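Local coordinates for protein binary enterotoxin of Clostridium perfringens component a (Clostridium perfringens, PDB 5WTZ) that probably transfers ADP-ribose from NAD+ to actin, serving as the enzymatic component of a binary iota-like enterotoxin, at residues F12-A23 with D142-I150; F317-F326 with G409-D417. All blocks are in the same frame, centred on the assembly; numbering follows the deposited sequence.

Contact 1: F12-A23 with D142-I150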
loop_
_atom_site.group_PDB
_atom_site.type_symbol
_atom_site.label_atom_id
_atom_site.label_comp_id
_atom_site.label_asym_id
_atom_site.label_seq_id
_atom_site.Cartn_x
_atom_site.Cartn_y
_atom_site.Cartn_z
ATOM N N PHE A 12 3.932 -25.433 10.271
ATOM C CA PHE A 12 3.141 -26.671 10.317
ATOM C C PHE A 12 3.293 -27.484 9.036
ATOM O O PHE A 12 2.949 -28.666 9.001
ATOM C CB PHE A 12 1.656 -26.371 10.564
ATOM C CG PHE A 12 1.332 -26.099 12.001
ATOM C CD1 PHE A 12 1.433 -27.102 12.947
ATOM C CD2 PHE A 12 0.950 -24.834 12.412
ATOM C CE1 PHE A 12 1.146 -26.851 14.279
ATOM C CE2 PHE A 12 0.663 -24.575 13.737
ATOM C CZ PHE A 12 0.759 -25.584 14.672
ATOM N N ALA A 13 3.819 -26.834 8.001
ATOM C CA ALA A 13 4.142 -27.464 6.727
ATOM C C ALA A 13 2.954 -28.246 6.156
ATOM O O ALA A 13 2.237 -27.742 5.300
ATOM C CB ALA A 13 5.352 -28.363 6.884
ATOM N N LYS A 14 2.741 -29.465 6.641
ATOM C CA LYS A 14 1.645 -30.302 6.145
ATOM C C LYS A 14 0.884 -30.988 7.281
ATOM O O LYS A 14 -0.100 -31.705 7.056
ATOM C CB LYS A 14 2.186 -31.339 5.166
ATOM C CG LYS A 14 2.847 -30.717 3.948
ATOM C CD LYS A 14 3.138 -31.756 2.888
ATOM C CE LYS A 14 3.452 -31.103 1.551
ATOM N NZ LYS A 14 3.911 -32.112 0.558
ATOM N N ASP A 15 1.345 -30.740 8.501
ATOM C CA ASP A 15 0.708 -31.264 9.700
ATOM C C ASP A 15 -0.541 -30.498 10.007
ATOM O O ASP A 15 -0.563 -29.650 10.901
ATOM C CB ASP A 15 1.624 -31.179 10.919
ATOM C CG ASP A 15 1.060 -31.924 12.125
ATOM O OD1 ASP A 15 -0.148 -32.275 12.137
ATOM O OD2 ASP A 15 1.829 -32.148 13.078
ATOM N N LYS A 16 -1.610 -30.795 9.312
ATOM C CA LYS A 16 -2.765 -30.004 9.597
ATOM C C LYS A 16 -3.565 -30.566 10.764
ATOM O O LYS A 16 -4.389 -29.864 11.346
ATOM C CB LYS A 16 -3.576 -29.850 8.335
ATOM C CG LYS A 16 -4.822 -29.097 8.516
ATOM C CD LYS A 16 -5.784 -29.948 7.786
ATOM C CE LYS A 16 -6.981 -30.292 8.596
ATOM N NZ LYS A 16 -7.947 -30.945 7.682
ATOM N N ASN A 17 -3.285 -31.805 11.155
ATOM C CA ASN A 17 -3.850 -32.326 12.393
ATOM C C ASN A 17 -3.467 -31.473 13.603
ATOM O O ASN A 17 -4.329 -30.919 14.292
ATOM C CB ASN A 17 -3.406 -33.767 12.627
ATOM C CG ASN A 17 -3.982 -34.352 13.910
ATOM O OD1 ASN A 17 -3.875 -34.263 15.143
ATOM N ND2 ASN A 17 -5.192 -34.887 13.811
ATOM N N SER A 18 -2.170 -31.372 13.857
ATOM C CA SER A 18 -1.672 -30.567 14.973
ATOM C C SER A 18 -2.070 -29.105 14.813
ATOM O O SER A 18 -2.355 -28.419 15.801
ATOM C CB SER A 18 -0.157 -30.663 15.077
ATOM O OG SER A 18 0.434 -29.876 14.062
ATOM N N ALA A 19 -2.075 -28.637 13.563
ATOM C CA ALA A 19 -2.446 -27.264 13.256
ATOM C C ALA A 19 -3.870 -26.967 13.721
ATOM O O ALA A 19 -4.113 -25.944 14.362
ATOM C CB ALA A 19 -2.298 -26.983 11.747
ATOM N N THR A 20 -4.805 -27.868 13.411
ATOM C CA THR A 20 -6.201 -27.671 13.796
ATOM C C THR A 20 -6.353 -27.791 15.305
ATOM O O THR A 20 -7.181 -27.102 15.900
ATOM C CB THR A 20 -7.170 -28.680 13.099
ATOM O OG1 THR A 20 -6.722 -30.022 13.325
ATOM C CG2 THR A 20 -7.297 -28.400 11.600
ATOM N N LEU A 21 -5.556 -28.660 15.919
ATOM C CA LEU A 21 -5.603 -28.808 17.364
ATOM C C LEU A 21 -5.161 -27.490 17.977
ATOM O O LEU A 21 -5.926 -26.839 18.698
ATOM C CB LEU A 21 -4.712 -29.951 17.842
ATOM C CG LEU A 21 -5.049 -30.369 19.270
ATOM C CD1 LEU A 21 -6.546 -30.651 19.404
ATOM C CD2 LEU A 21 -4.212 -31.558 19.706
ATOM N N TRP A 22 -3.926 -27.108 17.658
ATOM C CA TRP A 22 -3.384 -25.792 17.993
ATOM C C TRP A 22 -4.410 -24.698 17.719
ATOM O O TRP A 22 -4.685 -23.868 18.585
ATOM C CB TRP A 22 -2.103 -25.532 17.204
ATOM C CG TRP A 22 -1.551 -24.150 17.384
ATOM C CD1 TRP A 22 -0.883 -23.665 18.474
ATOM C CD2 TRP A 22 -1.606 -23.078 16.440
ATOM N NE1 TRP A 22 -0.525 -22.353 18.266
ATOM C CE2 TRP A 22 -0.956 -21.970 17.023
ATOM C CE3 TRP A 22 -2.139 -22.945 15.155
ATOM C CZ2 TRP A 22 -0.833 -20.749 16.370
ATOM C CZ3 TRP A 22 -2.012 -21.729 14.509
ATOM C CH2 TRP A 22 -1.362 -20.648 15.119
ATOM N N ALA A 23 -5.001 -24.730 16.524
ATOM C CA ALA A 23 -5.998 -23.747 16.133
ATOM C C ALA A 23 -7.231 -23.821 17.011
ATOM O O ALA A 23 -7.900 -22.820 17.241
ATOM C CB ALA A 23 -6.396 -23.944 14.692
ATOM N N ASP A 142 -6.823 -13.285 5.327
ATOM C CA ASP A 142 -6.977 -14.598 5.917
ATOM C C ASP A 142 -6.194 -15.602 5.096
ATOM O O ASP A 142 -6.116 -15.487 3.869
ATOM C CB ASP A 142 -8.449 -14.991 6.037
ATOM C CG ASP A 142 -9.214 -14.845 4.736
ATOM O OD1 ASP A 142 -9.622 -13.708 4.396
ATOM O OD2 ASP A 142 -9.428 -15.877 4.066
ATOM N N VAL A 143 -5.585 -16.558 5.791
ATOM C CA VAL A 143 -4.677 -17.519 5.184
ATOM C C VAL A 143 -4.852 -18.907 5.779
ATOM O O VAL A 143 -5.653 -19.095 6.695
ATOM C CB VAL A 143 -3.215 -17.085 5.368
ATOM C CG1 VAL A 143 -2.953 -15.808 4.605
ATOM C CG2 VAL A 143 -2.911 -16.895 6.843
ATOM N N THR A 144 -4.088 -19.871 5.274
ATOM C CA THR A 144 -4.150 -21.239 5.782
ATOM C C THR A 144 -2.829 -21.647 6.446
ATOM O O THR A 144 -1.783 -21.037 6.206
ATOM C CB THR A 144 -4.512 -22.231 4.662
ATOM O OG1 THR A 144 -3.461 -22.281 3.694
ATOM C CG2 THR A 144 -5.777 -21.787 3.973
ATOM N N MET A 145 -2.884 -22.680 7.285
ATOM C CA MET A 145 -1.751 -23.059 8.134
ATOM C C MET A 145 -0.763 -24.012 7.482
ATOM O O MET A 145 0.341 -24.207 7.989
ATOM C CB MET A 145 -2.256 -23.703 9.423
ATOM C CG MET A 145 -3.155 -22.802 10.223
ATOM S SD MET A 145 -3.844 -23.593 11.681
ATOM C CE MET A 145 -5.228 -22.468 11.931
ATOM N N THR A 146 -1.166 -24.627 6.379
ATOM C CA THR A 146 -0.359 -25.675 5.770
ATOM C C THR A 146 -0.311 -25.525 4.261
ATOM O O THR A 146 -1.174 -24.883 3.666
ATOM C CB THR A 146 -0.901 -27.089 6.116
ATOM O OG1 THR A 146 -2.306 -27.153 5.844
ATOM C CG2 THR A 146 -0.657 -27.423 7.579
ATOM N N GLU A 147 0.716 -26.108 3.652
ATOM C CA GLU A 147 0.853 -26.113 2.206
ATOM C C GLU A 147 -0.386 -26.713 1.580
ATOM O O GLU A 147 -0.807 -27.794 1.970
ATOM C CB GLU A 147 2.094 -26.896 1.783
ATOM C CG GLU A 147 2.334 -26.897 0.285
ATOM C CD GLU A 147 3.457 -27.826 -0.115
ATOM O OE1 GLU A 147 4.597 -27.605 0.347
ATOM O OE2 GLU A 147 3.199 -28.785 -0.881
ATOM N N PRO A 148 -0.985 -26.007 0.613
ATOM C CA PRO A 148 -2.220 -26.531 0.021
ATOM C C PRO A 148 -2.020 -27.915 -0.578
ATOM O O PRO A 148 -0.904 -28.255 -0.992
ATOM C CB PRO A 148 -2.549 -25.509 -1.059
ATOM C CG PRO A 148 -1.915 -24.235 -0.565
ATOM C CD PRO A 148 -0.644 -24.670 0.101
ATOM N N ASP A 149 -3.088 -28.706 -0.589
ATOM C CA ASP A 149 -3.033 -30.089 -1.049
ATOM C C ASP A 149 -3.896 -30.249 -2.284
ATOM O O ASP A 149 -4.219 -31.372 -2.698
ATOM C CB ASP A 149 -3.502 -31.042 0.053
ATOM C CG ASP A 149 -3.139 -32.484 -0.233
ATOM O OD1 ASP A 149 -2.278 -32.712 -1.108
ATOM O OD2 ASP A 149 -3.712 -33.387 0.412
ATOM N N ILE A 150 -4.281 -29.117 -2.862
ATOM C CA ILE A 150 -5.205 -29.107 -3.991
ATOM C C ILE A 150 -4.791 -28.100 -5.065
ATOM O O ILE A 150 -3.967 -27.209 -4.834
ATOM C CB ILE A 150 -6.684 -28.833 -3.517
ATOM C CG1 ILE A 150 -6.791 -27.578 -2.641
ATOM C CG2 ILE A 150 -7.260 -30.023 -2.770
ATOM C CD1 ILE A 150 -6.864 -26.303 -3.383
HETATM O O HOH W 1 1.803 -22.899 10.261
HETATM O O HOH W 2 2.790 -23.681 8.480
#
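A helix-to-loop contact, apolar where Met145 meets Ala19 and Ala23 and backbone where Ala13 O meets Glu147 N, joins the N-terminal end of helix 16-31 to the chain leaving edge strand 141-144 of a three-stranded antiparallel sheet. Met145 fills the apolar half. Its CG lies beside the backbone N (chi1 -59°) and the chain beyond is extended, which carries the sulfur and methyl onto the first turns of the helix. SD sits 3.7 Å from Ala19 CB and 5.0 Å from the centroid of the six-membered ring of Trp22, 89° off the normal, so this Met-aromatic contact is made at the ring edge. CE presses on Ala23 CB at 3.3 Å, closer than carbon atoms usually pack. Leu178 and Ser170 also touch both Met145 and Ala23. Within segment 12-23, the Phe12 ring lays one face over Ala19 CA while its CE2 rises against a face of Trp22.

The polar half lies before the helix. Glu147 N donates to Ala13 O at 2.8 Å, with an N-H...O angle of 161°, approaching nearly along the C=O axis. Thr146 CB closes on the same oxygen, and its CG2 methyl rests 3.9 Å from Lys16 CB; the ammonium of Lys16 turns instead to Asn177. Water links Phe12 N and Met145 O, weakly on the Phe12 side, through two sites too close to be filled together. Farther out, Lys14 and Glu147 run side by side in the same direction, but NZ to OE2 is 3.7 Å, a long salt bridge. Asp15, at the N-cap, accepts from Ser18 N through OD1.

The single direct hydrogen bond is backbone to backbone and so does not depend on side-chain identity; specificity in the apolar part rests on Met145, and the long ion pair is probably weak.

Contact 2: F317-F326 with G409-D417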
loop_
_atom_site.group_PDB
_atom_site.type_symbol
_atom_site.label_atom_id
_atom_site.label_comp_id
_atom_site.label_asym_id
_atom_site.label_seq_id
_atom_site.Cartn_x
_atom_site.Cartn_y
_atom_site.Cartn_z
ATOM N N PHE A 317 -11.726 4.994 -16.534
ATOM C CA PHE A 317 -11.424 3.741 -15.840
ATOM C C PHE A 317 -12.680 2.986 -15.432
ATOM O O PHE A 317 -12.596 1.916 -14.827
ATOM C CB PHE A 317 -10.551 4.008 -14.618
ATOM C CG PHE A 317 -9.227 4.621 -14.955
ATOM C CD1 PHE A 317 -8.454 4.106 -15.989
ATOM C CD2 PHE A 317 -8.765 5.729 -14.263
ATOM C CE1 PHE A 317 -7.229 4.678 -16.313
ATOM C CE2 PHE A 317 -7.548 6.299 -14.574
ATOM C CZ PHE A 317 -6.783 5.782 -15.604
ATOM N N ASN A 318 -13.839 3.534 -15.775
ATOM C CA ASN A 318 -15.102 2.822 -15.603
ATOM C C ASN A 318 -15.253 1.707 -16.631
ATOM O O ASN A 318 -16.197 0.921 -16.583
ATOM C CB ASN A 318 -16.284 3.791 -15.694
ATOM C CG ASN A 318 -16.494 4.575 -14.410
ATOM O OD1 ASN A 318 -16.092 4.134 -13.334
ATOM N ND2 ASN A 318 -17.126 5.742 -14.516
ATOM N N LYS A 319 -14.311 1.651 -17.565
ATOM C CA LYS A 319 -14.256 0.575 -18.542
ATOM C C LYS A 319 -13.049 -0.325 -18.276
ATOM O O LYS A 319 -11.916 0.151 -18.186
ATOM C CB LYS A 319 -14.218 1.157 -19.953
ATOM C CG LYS A 319 -15.399 2.073 -20.237
ATOM C CD LYS A 319 -15.370 2.627 -21.647
ATOM C CE LYS A 319 -16.687 3.302 -21.991
ATOM N NZ LYS A 319 -17.825 2.386 -21.709
ATOM N N VAL A 320 -13.293 -1.626 -18.141
ATOM C CA VAL A 320 -12.235 -2.556 -17.765
ATOM C C VAL A 320 -11.037 -2.483 -18.707
ATOM O O VAL A 320 -9.896 -2.531 -18.248
ATOM C CB VAL A 320 -12.751 -4.018 -17.709
ATOM C CG1 VAL A 320 -13.689 -4.204 -16.534
ATOM C CG2 VAL A 320 -13.446 -4.392 -19.000
ATOM N N GLU A 321 -11.301 -2.330 -20.006
ATOM C CA GLU A 321 -10.249 -2.292 -21.024
ATOM C C GLU A 321 -9.251 -1.179 -20.756
ATOM O O GLU A 321 -8.051 -1.354 -20.979
ATOM C CB GLU A 321 -10.834 -2.118 -22.433
ATOM C CG GLU A 321 -12.261 -2.617 -22.610
ATOM C CD GLU A 321 -13.301 -1.577 -22.242
ATOM O OE1 GLU A 321 -13.161 -0.417 -22.692
ATOM O OE2 GLU A 321 -14.254 -1.921 -21.506
ATOM N N ASN A 322 -9.740 -0.041 -20.268
ATOM C CA ASN A 322 -8.859 1.091 -19.964
ATOM C C ASN A 322 -7.980 0.882 -18.735
ATOM O O ASN A 322 -6.837 1.332 -18.704
ATOM C CB ASN A 322 -9.680 2.364 -19.805
ATOM C CG ASN A 322 -10.281 2.816 -21.109
ATOM O OD1 ASN A 322 -9.717 2.563 -22.176
ATOM N ND2 ASN A 322 -11.435 3.477 -21.042
ATOM N N VAL A 323 -8.503 0.202 -17.723
ATOM C CA VAL A 323 -7.665 -0.192 -16.595
ATOM C C VAL A 323 -6.565 -1.148 -17.073
ATOM O O VAL A 323 -5.407 -1.011 -16.687
ATOM C CB VAL A 323 -8.486 -0.863 -15.480
ATOM C CG1 VAL A 323 -7.562 -1.348 -14.358
ATOM C CG2 VAL A 323 -9.550 0.091 -14.951
ATOM N N SER A 324 -6.939 -2.108 -17.921
ATOM C CA SER A 324 -5.982 -3.069 -18.481
ATOM C C SER A 324 -4.883 -2.389 -19.294
ATOM O O SER A 324 -3.700 -2.727 -19.166
ATOM C CB SER A 324 -6.702 -4.090 -19.358
ATOM O OG SER A 324 -7.631 -4.829 -18.590
ATOM N N LYS A 325 -5.281 -1.431 -20.132
ATOM C CA LYS A 325 -4.331 -0.652 -20.927
ATOM C C LYS A 325 -3.338 0.066 -20.026
ATOM O O LYS A 325 -2.138 0.084 -20.300
ATOM C CB LYS A 325 -5.055 0.373 -21.806
ATOM C CG LYS A 325 -5.715 -0.200 -23.042
ATOM C CD LYS A 325 -6.372 0.891 -23.898
ATOM C CE LYS A 325 -5.368 1.589 -24.806
ATOM N NZ LYS A 325 -6.024 2.569 -25.726
ATOM N N PHE A 326 -3.842 0.646 -18.940
ATOM C CA PHE A 326 -3.018 1.426 -18.037
ATOM C C PHE A 326 -2.013 0.525 -17.334
ATOM O O PHE A 326 -0.842 0.886 -17.158
ATOM C CB PHE A 326 -3.896 2.156 -17.020
ATOM C CG PHE A 326 -3.183 3.218 -16.250
ATOM C CD1 PHE A 326 -3.102 4.513 -16.744
ATOM C CD2 PHE A 326 -2.604 2.934 -15.022
ATOM C CE1 PHE A 326 -2.443 5.504 -16.037
ATOM C CE2 PHE A 326 -1.939 3.924 -14.305
ATOM C CZ PHE A 326 -1.867 5.213 -14.807
ATOM N N GLY A 409 -16.445 11.805 -7.532
ATOM C CA GLY A 409 -16.591 11.683 -8.975
ATOM C C GLY A 409 -17.301 10.449 -9.509
ATOM O O GLY A 409 -17.359 10.259 -10.727
ATOM N N LYS A 410 -17.834 9.616 -8.613
ATOM C CA LYS A 410 -18.576 8.406 -9.007
ATOM C C LYS A 410 -17.836 7.644 -10.095
ATOM O O LYS A 410 -18.383 7.398 -11.178
ATOM C CB LYS A 410 -19.985 8.756 -9.493
ATOM C CG LYS A 410 -20.899 9.330 -8.431
ATOM C CD LYS A 410 -22.162 9.902 -9.060
ATOM C CE LYS A 410 -23.035 10.599 -8.032
ATOM N NZ LYS A 410 -23.639 9.643 -7.064
ATOM N N THR A 411 -16.584 7.302 -9.813
ATOM C CA THR A 411 -15.728 6.657 -10.800
ATOM C C THR A 411 -14.776 5.633 -10.193
ATOM O O THR A 411 -14.388 5.722 -9.021
ATOM C CB THR A 411 -14.878 7.704 -11.560
ATOM O OG1 THR A 411 -14.064 7.054 -12.542
ATOM C CG2 THR A 411 -13.969 8.390 -10.610
ATOM N N ASN A 412 -14.386 4.658 -11.004
ATOM C CA ASN A 412 -13.220 3.864 -10.674
ATOM C C ASN A 412 -11.971 4.737 -10.594
ATOM O O ASN A 412 -11.744 5.620 -11.432
ATOM C CB ASN A 412 -13.003 2.753 -11.693
ATOM C CG ASN A 412 -13.939 1.598 -11.486
ATOM O OD1 ASN A 412 -14.292 1.271 -10.354
ATOM N ND2 ASN A 412 -14.342 0.959 -12.575
ATOM N N LYS A 413 -11.165 4.479 -9.574
ATOM C CA LYS A 413 -9.894 5.157 -9.397
ATOM C C LYS A 413 -8.770 4.131 -9.300
ATOM O O LYS A 413 -9.025 2.951 -9.011
ATOM C CB LYS A 413 -9.947 6.051 -8.159
ATOM C CG LYS A 413 -11.013 7.152 -8.275
ATOM C CD LYS A 413 -10.968 8.113 -7.094
ATOM C CE LYS A 413 -11.706 9.411 -7.419
ATOM N NZ LYS A 413 -11.889 10.289 -6.197
ATOM N N LEU A 414 -7.538 4.561 -9.551
ATOM C CA LEU A 414 -6.390 3.653 -9.495
ATOM C C LEU A 414 -5.428 4.002 -8.373
ATOM O O LEU A 414 -4.865 5.096 -8.324
ATOM C CB LEU A 414 -5.636 3.648 -10.827
ATOM C CG LEU A 414 -6.475 3.255 -12.045
ATOM C CD1 LEU A 414 -5.655 3.327 -13.318
ATOM C CD2 LEU A 414 -7.084 1.854 -11.875
ATOM N N ILE A 415 -5.249 3.048 -7.476
ATOM C CA ILE A 415 -4.238 3.142 -6.445
ATOM C C ILE A 415 -2.917 2.677 -7.052
ATOM O O ILE A 415 -2.782 1.515 -7.440
ATOM C CB ILE A 415 -4.635 2.291 -5.221
ATOM C CG1 ILE A 415 -6.024 2.706 -4.735
ATOM C CG2 ILE A 415 -3.593 2.437 -4.100
ATOM C CD1 ILE A 415 -6.694 1.714 -3.824
ATOM N N ILE A 416 -1.961 3.588 -7.157
ATOM C CA ILE A 416 -0.711 3.296 -7.861
ATOM C C ILE A 416 0.404 3.165 -6.838
ATOM O O ILE A 416 0.981 4.159 -6.388
ATOM C CB ILE A 416 -0.391 4.384 -8.907
ATOM C CG1 ILE A 416 -1.584 4.545 -9.864
ATOM C CG2 ILE A 416 0.880 4.040 -9.675
ATOM C CD1 ILE A 416 -1.387 5.576 -10.927
ATOM N N ASP A 417 0.672 1.927 -6.437
ATOM C CA ASP A 417 1.777 1.652 -5.521
ATOM C C ASP A 417 3.090 1.829 -6.249
ATOM O O ASP A 417 3.310 1.223 -7.295
ATOM C CB ASP A 417 1.670 0.239 -4.956
ATOM C CG ASP A 417 0.676 0.153 -3.822
ATOM O OD1 ASP A 417 1.013 0.585 -2.702
ATOM O OD2 ASP A 417 -0.440 -0.335 -4.059
HETATM O O HOH W 3 -13.459 6.879 -15.263
#
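Leu414 CD1 sits in the corner made by the rings of Phe317 and Phe326, facing both, where helix 320-330 packs on a mixed five-stranded sheet of the C-terminal ADP-ribosyltransferase fold. The methyl stands over the Phe317 ring, 3.6 Å from its centroid and 14° off the normal, and over a face of Phe326, 3.9 Å from that centroid: two CH-pi contacts to one carbon. With CG beside the backbone N and CD1 extended away from CA, Leu414 sends CD1 to the rings and CD2 toward Val323 CG1.

Leu414 and Ile416 both point to the helix, as alternate residues of a strand do, and Ile416 CD1 reaches Phe326 CE2 at 3.8 Å. Segments 320-326 and 411-417 run nearly parallel, their axes 10.7 Å apart and 16° from alignment. Leu358 of the neighbouring strand touches Phe317, Phe326 and Ile416, widening the core. The side chain of Ile416 is about 11 Å from the bound NAD, so the packing is near the pocket without lining it.

Toward the start of the strand the contact turns polar. A water donates to Thr411 OG1 and accepts weakly from Phe317 N. Asn412 is gripped at two points: its ND2 gives a hydrogen bond of 3.0 Å to Phe317 O, which lies close to its amide plane, while its backbone N donates to Asn318 OD1 at 2.9 Å, nearly straight at 173°.

From the N terminus, segment 12-23 meets residues 142-150 after 118 intervening residues, many of them helical, and contact 1 closes its loop there. The chain then completes the first five-stranded sheet and passes through helices 220-237, 240-263 and 272-286 before contact 2 opens at 317. Contact 2 spans 82 residues, mostly strands and loops, closing at 409-417 on a central strand of the second sheet. The loops are in series, neither nested nor crossed. Contact 1 ties an N-terminal helix to the loop that leaves edge strand 141-144; contact 2 joins helix 320-330 to the central strand 411-420 within the NAD-binding half. Their centres are 37 Å apart, and their nearest atoms about 17 Å.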